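Local coordinates for putative uncharacterized protein (PDB 4GNX) that binds single-stranded DNA as the probable large subunit of the heterotrimeric replication protein A, using several OB-fold domains, at residues K19-S24 / Q69-Y74; G50-T55 / Y95-E100; A270-I275 / N293-V298; N397-F402 / V427-A432. All coordinates share one frame; numbering follows the deposited sequence.

Overall arrangement
Two pairs of neighbouring contacts mark two OB folds of this chain. Contacts 1 and 2 come first, their segments alternating along the sequence; both belong to the sheet of the N-terminal OB domain, with centres about 13 Å apart, joining strand 17-30 to 73-77 and strand 51-57 to 95-99. Contacts 3 and 4 follow in the C-terminal domain. Their centres are about 10 Å apart and they meet through the neighbouring strands 290-310 and 398-411. Contacts 1 and 4 lie about 43 Å apart, centre to centre, on opposite sides of the chain's centre. Contacts 2 and 3 each approach the bound DNA; contacts 3 and 4 both touch a neighbouring subunit, and contact 4 leads into helix 429-441.

Contact 1: residues K19-S24 / Q69-Y74; sequences KARVTS and QENHVY
Val-22, Arg-21 and Val-73 give up the most surface where strand 17-30 meets the start of strand 73-77, an antiparallel junction that corresponds to the pairing of the first and fourth strands of an OB barrel. Ala-20 and Tyr-74 form the hydrogen-bonded pair, with Ala-20 N 3.0 Å from Tyr-74 O and Tyr-74 N 2.8 Å from Ala-20 O. Beyond it, Val-22 N donates to His-72 O and Val-22 O accepts from Asn-71 N at 2.6 Å, so the strand also grips the type II turn of Gln-69 to His-72. The side chain of Val-22 points at the turn; its CG2 reaches 3.7 Å from CE1 of Tyr-74, crossing the ring obliquely. Arg-21 and Val-73 are the non-hydrogen-bonded pair, on the face of the sheet opposite to Ala-20 and Tyr-74. With CG of Arg-21 in the crowded position between N and C (chi1 84°) and the chain bent at chi3, the guanidinium turns back over Val-73, whose CG2 lies against one face, 3.5 Å from NH2. Arg-21 NE-H runs almost straight (168°) to Asn-71 O at 3.0 Å; the acceptor lies in the guanidinium plane, while NE sits above the plane of that carbonyl. NH1 adds weak bonds to Val-114 O and Pro-115 O, and NH2 a long, weak ion pair with Glu-116; carbonyls and carboxylate together probably stabilise the charge of this buried arginine.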
# COMPACT_ATOMS: atom_id res chain seq x y z
N LYS C 19 -23.64 1.95 28.45
CA LYS C 19 -24.07 3.33 28.30
C LYS C 19 -23.07 4.03 27.37
O LYS C 19 -21.92 4.25 27.75
CB LYS C 19 -24.09 4.01 29.66
CG LYS C 19 -25.35 4.82 29.94
CD LYS C 19 -25.10 6.32 29.89
CE LYS C 19 -24.70 6.91 31.24
NZ LYS C 19 -25.74 7.80 31.86
N ALA C 20 -23.50 4.36 26.16
CA ALA C 20 -22.58 4.89 25.14
C ALA C 20 -23.20 5.97 24.26
O ALA C 20 -24.43 5.97 24.04
CB ALA C 20 -22.08 3.75 24.28
N ARG C 21 -22.38 6.90 23.75
CA ARG C 21 -22.93 7.84 22.76
C ARG C 21 -22.55 7.47 21.34
O ARG C 21 -21.44 7.02 21.09
CB ARG C 21 -22.66 9.32 23.07
CG ARG C 21 -21.33 9.88 22.63
CD ARG C 21 -21.38 11.39 22.35
NE ARG C 21 -22.30 12.17 23.18
CZ ARG C 21 -22.12 12.44 24.47
NH1 ARG C 21 -21.07 11.95 25.13
NH2 ARG C 21 -23.01 13.18 25.12
N VAL C 22 -23.50 7.64 20.43
CA VAL C 22 -23.29 7.37 19.02
C VAL C 22 -22.43 8.48 18.45
O VAL C 22 -22.83 9.63 18.43
CB VAL C 22 -24.60 7.34 18.22
CG1 VAL C 22 -24.29 7.05 16.77
CG2 VAL C 22 -25.56 6.30 18.79
N THR C 23 -21.23 8.13 17.99
CA THR C 23 -20.35 9.11 17.39
C THR C 23 -20.54 9.20 15.89
O THR C 23 -20.34 10.27 15.33
CB THR C 23 -18.90 8.77 17.65
OG1 THR C 23 -18.63 7.49 17.09
CG2 THR C 23 -18.63 8.76 19.14
N SER C 24 -20.92 8.10 15.24
CA SER C 24 -21.24 8.13 13.81
C SER C 24 -22.15 7.00 13.41
O SER C 24 -22.20 5.96 14.06
CB SER C 24 -19.99 8.05 12.96
OG SER C 24 -19.51 6.72 12.98
N GLN C 69 -29.44 8.22 17.06
CA GLN C 69 -29.08 9.49 16.43
C GLN C 69 -27.74 10.00 16.96
O GLN C 69 -27.49 9.92 18.16
CB GLN C 69 -30.18 10.53 16.66
CG GLN C 69 -31.47 10.22 15.91
CD GLN C 69 -32.60 11.16 16.29
OE1 GLN C 69 -32.40 12.15 17.01
NE2 GLN C 69 -33.81 10.85 15.81
N GLU C 70 -26.90 10.51 16.06
CA GLU C 70 -25.54 10.91 16.44
C GLU C 70 -25.45 11.90 17.60
O GLU C 70 -26.26 12.80 17.75
CB GLU C 70 -24.67 11.36 15.25
CG GLU C 70 -25.34 11.45 13.88
CD GLU C 70 -24.35 11.26 12.73
OE1 GLU C 70 -23.71 10.19 12.65
OE2 GLU C 70 -24.21 12.19 11.89
N ASN C 71 -24.45 11.66 18.45
CA ASN C 71 -24.13 12.49 19.58
C ASN C 71 -25.09 12.32 20.75
O ASN C 71 -24.86 12.88 21.84
CB ASN C 71 -23.99 13.95 19.16
CG ASN C 71 -23.10 14.73 20.08
OD1 ASN C 71 -22.09 14.21 20.58
ND2 ASN C 71 -23.45 15.98 20.32
N HIS C 72 -26.15 11.55 20.54
CA HIS C 72 -27.07 11.17 21.61
C HIS C 72 -26.56 9.94 22.32
O HIS C 72 -25.77 9.19 21.76
CB HIS C 72 -28.47 10.93 21.05
CG HIS C 72 -29.15 12.18 20.55
ND1 HIS C 72 -30.14 12.78 21.23
CD2 HIS C 72 -28.96 12.92 19.39
CE1 HIS C 72 -30.56 13.86 20.55
NE2 HIS C 72 -29.84 13.95 19.42
N VAL C 73 -27.02 9.73 23.56
CA VAL C 73 -26.48 8.71 24.48
C VAL C 73 -27.51 7.64 24.80
O VAL C 73 -28.65 7.96 25.13
CB VAL C 73 -26.02 9.36 25.80
CG1 VAL C 73 -25.71 8.31 26.86
CG2 VAL C 73 -24.82 10.27 25.57
N TYR C 74 -27.11 6.38 24.74
CA TYR C 74 -28.07 5.29 24.87
C TYR C 74 -27.66 4.17 25.81
O TYR C 74 -26.47 3.91 26.03
CB TYR C 74 -28.37 4.70 23.50
CG TYR C 74 -28.89 5.68 22.47
CD1 TYR C 74 -28.01 6.49 21.75
CD2 TYR C 74 -30.25 5.77 22.20
CE1 TYR C 74 -28.48 7.38 20.80
CE2 TYR C 74 -30.73 6.66 21.24
CZ TYR C 74 -29.84 7.46 20.55
OH TYR C 74 -30.30 8.34 19.60

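Contact 2: residues G50-T55 / Y95-E100; sequences GEIKAT and YEITFE
Side by side and pointing the same way, Lys-53 and Glu-96 run along one face of a parallel strand pair, 51-55 with 95-99, while Ile-52, Ala-54, Ile-97 and Phe-99 meet apolar on apolar. Lys-53 is fully extended, CG anti to the backbone N (chi1 -171°), and its CD comes 3.7 Å from Glu-96 OE2. The charged ends do not touch: NZ bonds to Phe-88 O and Glu-96 OE1 to Lys-85 N. Ile-52 crosses Ile-97 at about a right angle, CG2 lying 3.9 Å from CD1 of Ile-97. Ala-54 CB touches Ile-97 CB at 3.8 Å. On its other flank Ala-54 CB lies 3.5 Å from Phe-99 CZ. Three backbone bonds hold the register: Lys-53 O accepts from Ile-97 N at 2.7 Å, Ile-97 O from Thr-55 N at 2.8 Å, and Thr-55 O from Phe-99 N at 2.9 Å. This parallel pairing of the third and fifth strands is the one that closes an OB barrel. Lys-53 also packs on a thymine base of the bound DNA. With NZ held by a backbone carbonyl and a carboxylate alongside, the lysine that packs on the base is probably restrained in position and kept protonated.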
# COMPACT_ATOMS: atom_id res chain seq x y z
N GLY C 50 -13.66 3.15 25.92
CA GLY C 50 -13.27 3.04 24.53
C GLY C 50 -14.40 3.03 23.54
O GLY C 50 -15.52 3.47 23.84
N GLU C 51 -14.10 2.53 22.35
CA GLU C 51 -15.03 2.57 21.23
C GLU C 51 -15.43 1.17 20.76
O GLU C 51 -14.67 0.21 20.91
CB GLU C 51 -14.43 3.37 20.08
CG GLU C 51 -14.28 4.86 20.38
CD GLU C 51 -13.51 5.63 19.31
OE1 GLU C 51 -12.25 5.64 19.36
OE2 GLU C 51 -14.16 6.25 18.43
N ILE C 52 -16.63 1.05 20.19
CA ILE C 52 -17.01 -0.19 19.55
C ILE C 52 -18.00 0.08 18.42
O ILE C 52 -18.80 1.02 18.50
CB ILE C 52 -17.58 -1.23 20.55
CG1 ILE C 52 -17.79 -2.59 19.87
CG2 ILE C 52 -18.89 -0.75 21.17
CD1 ILE C 52 -17.52 -3.79 20.74
N LYS C 53 -17.92 -0.77 17.40
CA LYS C 53 -18.87 -0.78 16.30
C LYS C 53 -20.06 -1.70 16.58
O LYS C 53 -19.90 -2.84 17.03
CB LYS C 53 -18.19 -1.25 15.04
CG LYS C 53 -19.05 -1.07 13.81
CD LYS C 53 -18.34 -1.57 12.56
CE LYS C 53 -19.29 -1.50 11.38
NZ LYS C 53 -18.58 -1.62 10.08
N ALA C 54 -21.25 -1.21 16.27
CA ALA C 54 -22.43 -2.04 16.28
C ALA C 54 -23.15 -2.00 14.93
O ALA C 54 -23.21 -0.95 14.28
CB ALA C 54 -23.34 -1.59 17.39
N THR C 55 -23.71 -3.13 14.52
CA THR C 55 -24.36 -3.24 13.22
C THR C 55 -25.72 -3.91 13.35
O THR C 55 -25.91 -4.86 14.12
CB THR C 55 -23.52 -4.10 12.25
OG1 THR C 55 -22.23 -3.52 12.08
CG2 THR C 55 -24.21 -4.23 10.90
N TYR C 95 -13.38 -6.86 19.05
CA TYR C 95 -14.79 -7.23 18.91
C TYR C 95 -15.67 -6.15 18.25
O TYR C 95 -15.25 -4.99 18.11
CB TYR C 95 -15.37 -7.64 20.26
CG TYR C 95 -14.61 -8.77 20.94
CD1 TYR C 95 -14.39 -9.97 20.28
CD2 TYR C 95 -14.14 -8.64 22.25
CE1 TYR C 95 -13.71 -11.00 20.88
CE2 TYR C 95 -13.45 -9.67 22.87
CZ TYR C 95 -13.24 -10.85 22.17
OH TYR C 95 -12.56 -11.88 22.78
N GLU C 96 -16.85 -6.56 17.81
CA GLU C 96 -17.96 -5.64 17.51
C GLU C 96 -19.32 -6.21 17.95
O GLU C 96 -19.41 -7.37 18.37
CB GLU C 96 -17.97 -5.13 16.06
CG GLU C 96 -17.81 -6.16 14.96
CD GLU C 96 -17.27 -5.56 13.64
OE1 GLU C 96 -17.63 -6.11 12.57
OE2 GLU C 96 -16.48 -4.57 13.66
N ILE C 97 -20.36 -5.38 17.89
CA ILE C 97 -21.70 -5.77 18.33
C ILE C 97 -22.66 -5.94 17.16
O ILE C 97 -22.68 -5.12 16.25
CB ILE C 97 -22.28 -4.72 19.25
CG1 ILE C 97 -21.52 -4.69 20.58
CG2 ILE C 97 -23.77 -4.96 19.46
CD1 ILE C 97 -21.77 -3.43 21.38
N THR C 98 -23.46 -6.99 17.20
CA THR C 98 -24.54 -7.14 16.22
C THR C 98 -25.89 -7.13 16.94
O THR C 98 -26.10 -7.88 17.89
CB THR C 98 -24.43 -8.44 15.39
OG1 THR C 98 -23.07 -8.74 15.12
CG2 THR C 98 -25.15 -8.28 14.07
N PHE C 99 -26.78 -6.27 16.49
CA PHE C 99 -28.10 -6.19 17.05
C PHE C 99 -28.93 -7.38 16.61
O PHE C 99 -29.11 -7.64 15.41
CB PHE C 99 -28.80 -4.90 16.62
CG PHE C 99 -28.08 -3.66 17.03
CD1 PHE C 99 -27.41 -3.58 18.25
CD2 PHE C 99 -28.11 -2.53 16.21
CE1 PHE C 99 -26.76 -2.41 18.64
CE2 PHE C 99 -27.47 -1.36 16.59
CZ PHE C 99 -26.79 -1.30 17.81
N GLU C 100 -29.42 -8.11 17.61
CA GLU C 100 -30.39 -9.17 17.41
C GLU C 100 -31.80 -8.64 17.75
O GLU C 100 -31.95 -7.50 18.20
CB GLU C 100 -30.02 -10.41 18.25
CG GLU C 100 -29.65 -10.10 19.70
CD GLU C 100 -29.13 -11.30 20.48
OE1 GLU C 100 -29.42 -12.46 20.08
OE2 GLU C 100 -28.44 -11.09 21.50

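Contact 3: residues A270-I275 / N293-V298; sequences AERRTI and NVRATV
Asn-293 binds the loop 270-275 through its backbone, and the close packing of the contact gathers around it. Its N donates to Glu-271 O at 3.2 Å, nearly straight (172°) but from above the carbonyl plane, while its O takes the N-H of Arg-273 at 2.8 Å, nearly along the C=O axis. The two bonds grip the residue from both ends and amount to a single bridge, with Arg-272 CA 3.4 Å from Asn-293 O. Next along the strand, Val-294 turns CG2 over Arg-273 O, and its CG1, anti to the backbone N, meets CG1 of Ile-275 at 4.1 Å, the two side chains crossing at about a right angle. Strand 290-310 is the first of the C-terminal OB fold, and this lead-in chain lies against its beginning, after which Thr-274 N-caps the short helix 275-280. Asp-352 takes the N-H of Ile-275. The other side is looser and polar. Arg-272, bent at chi2 and chi3, passes its CG 3.9 Å from Asn-293 CB and then leads its guanidinium out to Arg-295. There the two groups, their planes 66° apart, bring NH2 of Arg-272 to 3.6 Å from NH2 of Arg-295, a like-charge encounter probably tempered by Glu-435, which forms a salt bridge with Arg-272 and a long, weak ion pair with Arg-295. Away from this pair, Glu-271 packs on a thymine base of the bound DNA.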
# COMPACT_ATOMS: atom_id res chain seq x y z
N ALA C 270 -4.73 10.62 -9.41
CA ALA C 270 -3.91 9.43 -9.64
C ALA C 270 -3.91 8.53 -8.41
O ALA C 270 -2.85 8.28 -7.82
CB ALA C 270 -2.48 9.80 -10.05
N GLU C 271 -5.09 8.04 -8.04
CA GLU C 271 -5.23 7.03 -6.98
C GLU C 271 -4.37 5.79 -7.27
O GLU C 271 -4.18 5.43 -8.45
CB GLU C 271 -6.70 6.62 -6.85
CG GLU C 271 -7.62 7.71 -6.33
CD GLU C 271 -7.52 7.89 -4.83
OE1 GLU C 271 -6.80 7.08 -4.16
OE2 GLU C 271 -8.15 8.85 -4.31
N ARG C 272 -3.83 5.15 -6.22
CA ARG C 272 -3.09 3.91 -6.43
C ARG C 272 -4.02 2.80 -6.93
O ARG C 272 -5.16 2.69 -6.48
CB ARG C 272 -2.32 3.44 -5.19
CG ARG C 272 -0.91 2.96 -5.55
CD ARG C 272 -0.45 1.68 -4.85
NE ARG C 272 0.05 1.81 -3.47
CZ ARG C 272 0.45 2.93 -2.87
NH1 ARG C 272 0.45 4.11 -3.50
NH2 ARG C 272 0.86 2.89 -1.61
N ARG C 273 -3.54 2.02 -7.88
CA ARG C 273 -4.33 0.96 -8.50
C ARG C 273 -3.47 -0.27 -8.72
O ARG C 273 -2.25 -0.20 -8.70
CB ARG C 273 -4.89 1.45 -9.85
CG ARG C 273 -5.97 2.51 -9.74
CD ARG C 273 -7.34 1.87 -9.71
NE ARG C 273 -8.39 2.74 -9.17
CZ ARG C 273 -9.01 2.53 -8.01
NH1 ARG C 273 -8.68 1.47 -7.26
NH2 ARG C 273 -9.96 3.36 -7.59
N THR C 274 -4.09 -1.42 -8.90
CA THR C 274 -3.35 -2.57 -9.38
C THR C 274 -3.61 -2.70 -10.89
O THR C 274 -4.58 -2.14 -11.41
CB THR C 274 -3.73 -3.87 -8.64
OG1 THR C 274 -5.04 -4.29 -9.06
CG2 THR C 274 -3.70 -3.64 -7.14
N ILE C 275 -2.74 -3.43 -11.57
CA ILE C 275 -2.86 -3.61 -13.01
C ILE C 275 -4.24 -4.19 -13.40
O ILE C 275 -4.84 -3.81 -14.44
CB ILE C 275 -1.71 -4.50 -13.53
CG1 ILE C 275 -0.37 -3.77 -13.36
CG2 ILE C 275 -1.95 -4.94 -14.96
CD1 ILE C 275 0.84 -4.66 -13.45
N ASN C 293 -1.47 5.59 -10.12
CA ASN C 293 -0.20 5.09 -9.59
C ASN C 293 -0.23 3.58 -9.49
O ASN C 293 -1.23 3.01 -9.08
CB ASN C 293 0.07 5.69 -8.22
CG ASN C 293 0.54 7.13 -8.29
OD1 ASN C 293 1.29 7.50 -9.21
ND2 ASN C 293 0.11 7.95 -7.33
N VAL C 294 0.87 2.94 -9.86
CA VAL C 294 1.01 1.48 -9.74
C VAL C 294 2.40 1.08 -9.23
O VAL C 294 3.42 1.51 -9.76
CB VAL C 294 0.70 0.76 -11.08
CG1 VAL C 294 1.14 -0.68 -11.04
CG2 VAL C 294 -0.77 0.77 -11.34
N ARG C 295 2.43 0.28 -8.17
CA ARG C 295 3.67 -0.38 -7.76
C ARG C 295 3.82 -1.57 -8.69
O ARG C 295 2.95 -2.44 -8.71
CB ARG C 295 3.54 -0.88 -6.33
CG ARG C 295 4.86 -0.94 -5.60
CD ARG C 295 4.84 -1.75 -4.30
NE ARG C 295 3.82 -1.41 -3.30
CZ ARG C 295 3.77 -0.27 -2.61
NH1 ARG C 295 4.64 0.71 -2.82
NH2 ARG C 295 2.81 -0.10 -1.71
N ALA C 296 4.88 -1.60 -9.49
CA ALA C 296 5.13 -2.75 -10.38
C ALA C 296 6.60 -3.02 -10.59
O ALA C 296 7.45 -2.16 -10.27
CB ALA C 296 4.43 -2.56 -11.70
N THR C 297 6.90 -4.21 -11.10
CA THR C 297 8.27 -4.62 -11.31
C THR C 297 8.56 -4.62 -12.78
O THR C 297 7.76 -5.17 -13.56
CB THR C 297 8.53 -6.03 -10.77
OG1 THR C 297 8.28 -6.06 -9.36
CG2 THR C 297 9.95 -6.44 -11.03
N VAL C 298 9.68 -4.03 -13.18
CA VAL C 298 10.07 -4.12 -14.57
C VAL C 298 10.47 -5.56 -14.83
O VAL C 298 11.38 -6.09 -14.21
CB VAL C 298 11.17 -3.11 -14.98
CG1 VAL C 298 11.67 -3.41 -16.38
CG2 VAL C 298 10.63 -1.69 -14.93

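Contact 4: residues N397-F402 / V427-A432; sequences NRMYMF and VDFAKA
From strand 398-402 the side chain of Met-399 reaches across to the residues that open helix 429-441. Its CB, pointing toward the 427-432 segment, lies 3.9 Å from CG2 of Val-427. CG, placed anti to the backbone N (chi1 -155°), comes closer to that same methyl, at 3.7 Å; the two side chains cross obliquely. SD continues outward, since chi2 is again anti, and meets the edge of the Phe-429 ring loosely, 4.5 Å from CE2. At chi3 the chain bends (-47°), which turns CE off the line of the preceding atoms. Beside these apolar contacts one weak hydrogen bond joins the backbones, Val-427 N to Met-399 O at 3.3 Å, and CG2 of Val-427 also sits 3.5 Å from Met-399 O. The contact marks the exit from the C-terminal OB fold: strand 414-426, the last of its sheet, ends next to strand 398-411, and the chain passes at once into the C-terminal helix. Asp-428 is its N-cap, OD1 accepting from Lys-431 N at 3.1 Å from above the carboxylate plane. Such C-terminal helices bundle the subunits of replication protein A, and in keeping with this the Phe-429 ring meets Phe-122 of a neighbouring subunit, their planes about 55° apart, while Ala-432 packs on that same phenylalanine.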
# COMPACT_ATOMS: atom_id res chain seq x y z
N ASN C 397 13.84 -6.69 -13.22
CA ASN C 397 13.84 -7.19 -11.84
C ASN C 397 14.01 -6.07 -10.83
O ASN C 397 14.66 -6.26 -9.79
CB ASN C 397 14.91 -8.30 -11.63
CG ASN C 397 14.66 -9.13 -10.37
OD1 ASN C 397 13.63 -8.99 -9.74
ND2 ASN C 397 15.62 -9.98 -10.01
N ARG C 398 13.44 -4.90 -11.13
CA ARG C 398 13.50 -3.74 -10.24
C ARG C 398 12.12 -3.16 -10.08
O ARG C 398 11.33 -3.18 -11.03
CB ARG C 398 14.43 -2.67 -10.78
CG ARG C 398 15.86 -3.09 -10.92
CD ARG C 398 16.75 -2.00 -10.34
NE ARG C 398 18.09 -2.12 -10.88
CZ ARG C 398 19.13 -2.57 -10.19
NH1 ARG C 398 18.98 -2.92 -8.92
NH2 ARG C 398 20.31 -2.64 -10.78
N MET C 399 11.84 -2.63 -8.89
CA MET C 399 10.49 -2.24 -8.50
C MET C 399 10.28 -0.73 -8.38
O MET C 399 11.09 -0.01 -7.77
CB MET C 399 10.16 -2.91 -7.17
CG MET C 399 8.68 -3.10 -6.94
SD MET C 399 8.32 -4.17 -5.53
CE MET C 399 9.43 -5.55 -5.86
N TYR C 400 9.18 -0.24 -8.95
CA TYR C 400 8.94 1.21 -8.97
C TYR C 400 7.52 1.60 -8.64
O TYR C 400 6.59 0.85 -8.93
CB TYR C 400 9.25 1.81 -10.36
CG TYR C 400 10.68 1.66 -10.77
CD1 TYR C 400 11.12 0.51 -11.40
CD2 TYR C 400 11.58 2.66 -10.51
CE1 TYR C 400 12.44 0.36 -11.76
CE2 TYR C 400 12.90 2.52 -10.87
CZ TYR C 400 13.33 1.37 -11.50
OH TYR C 400 14.65 1.27 -11.85
N MET C 401 7.37 2.78 -8.06
CA MET C 401 6.09 3.47 -8.10
C MET C 401 6.03 4.19 -9.43
O MET C 401 6.91 4.97 -9.76
CB MET C 401 5.94 4.46 -6.96
CG MET C 401 5.17 3.91 -5.75
SD MET C 401 3.49 3.30 -6.10
CE MET C 401 2.90 4.58 -7.21
N PHE C 402 4.99 3.90 -10.21
CA PHE C 402 4.82 4.52 -11.51
C PHE C 402 3.63 5.46 -11.52
O PHE C 402 2.51 5.08 -11.18
CB PHE C 402 4.59 3.45 -12.58
CG PHE C 402 5.77 2.61 -12.88
CD1 PHE C 402 5.79 1.27 -12.51
CD2 PHE C 402 6.86 3.13 -13.58
CE1 PHE C 402 6.88 0.46 -12.80
CE2 PHE C 402 7.95 2.33 -13.87
CZ PHE C 402 7.96 1.00 -13.48
N VAL C 427 10.82 2.21 -5.32
CA VAL C 427 10.06 1.92 -4.10
C VAL C 427 10.81 2.21 -2.80
O VAL C 427 11.98 1.83 -2.64
CB VAL C 427 9.59 0.45 -4.09
CG1 VAL C 427 8.93 0.11 -2.75
CG2 VAL C 427 8.66 0.16 -5.27
N ASP C 428 10.13 2.89 -1.88
CA ASP C 428 10.62 3.07 -0.51
C ASP C 428 10.16 1.90 0.40
O ASP C 428 9.06 1.90 0.97
CB ASP C 428 10.17 4.41 0.05
CG ASP C 428 10.60 4.62 1.49
OD1 ASP C 428 10.81 3.63 2.23
OD2 ASP C 428 10.72 5.79 1.90
N PHE C 429 11.04 0.91 0.53
CA PHE C 429 10.65 -0.36 1.13
C PHE C 429 10.09 -0.25 2.52
O PHE C 429 9.07 -0.86 2.81
CB PHE C 429 11.80 -1.37 1.07
CG PHE C 429 12.02 -1.91 -0.32
CD1 PHE C 429 13.24 -1.73 -0.96
CD2 PHE C 429 10.98 -2.55 -0.99
CE1 PHE C 429 13.44 -2.22 -2.23
CE2 PHE C 429 11.16 -3.02 -2.28
CZ PHE C 429 12.39 -2.86 -2.90
N ALA C 430 10.74 0.55 3.37
CA ALA C 430 10.28 0.81 4.73
C ALA C 430 8.83 1.29 4.78
O ALA C 430 7.99 0.74 5.51
CB ALA C 430 11.18 1.83 5.38
N LYS C 431 8.55 2.31 3.98
CA LYS C 431 7.27 2.95 3.95
C LYS C 431 6.21 2.10 3.18
O LYS C 431 5.08 1.91 3.67
CB LYS C 431 7.47 4.37 3.39
CG LYS C 431 6.20 5.09 3.01
CD LYS C 431 6.42 6.44 2.34
CE LYS C 431 5.90 6.45 0.89
NZ LYS C 431 5.05 5.28 0.46
N ALA C 432 6.55 1.56 2.01
CA ALA C 432 5.67 0.56 1.36
C ALA C 432 5.35 -0.58 2.34
O ALA C 432 4.24 -1.12 2.35
CB ALA C 432 6.30 0.01 0.10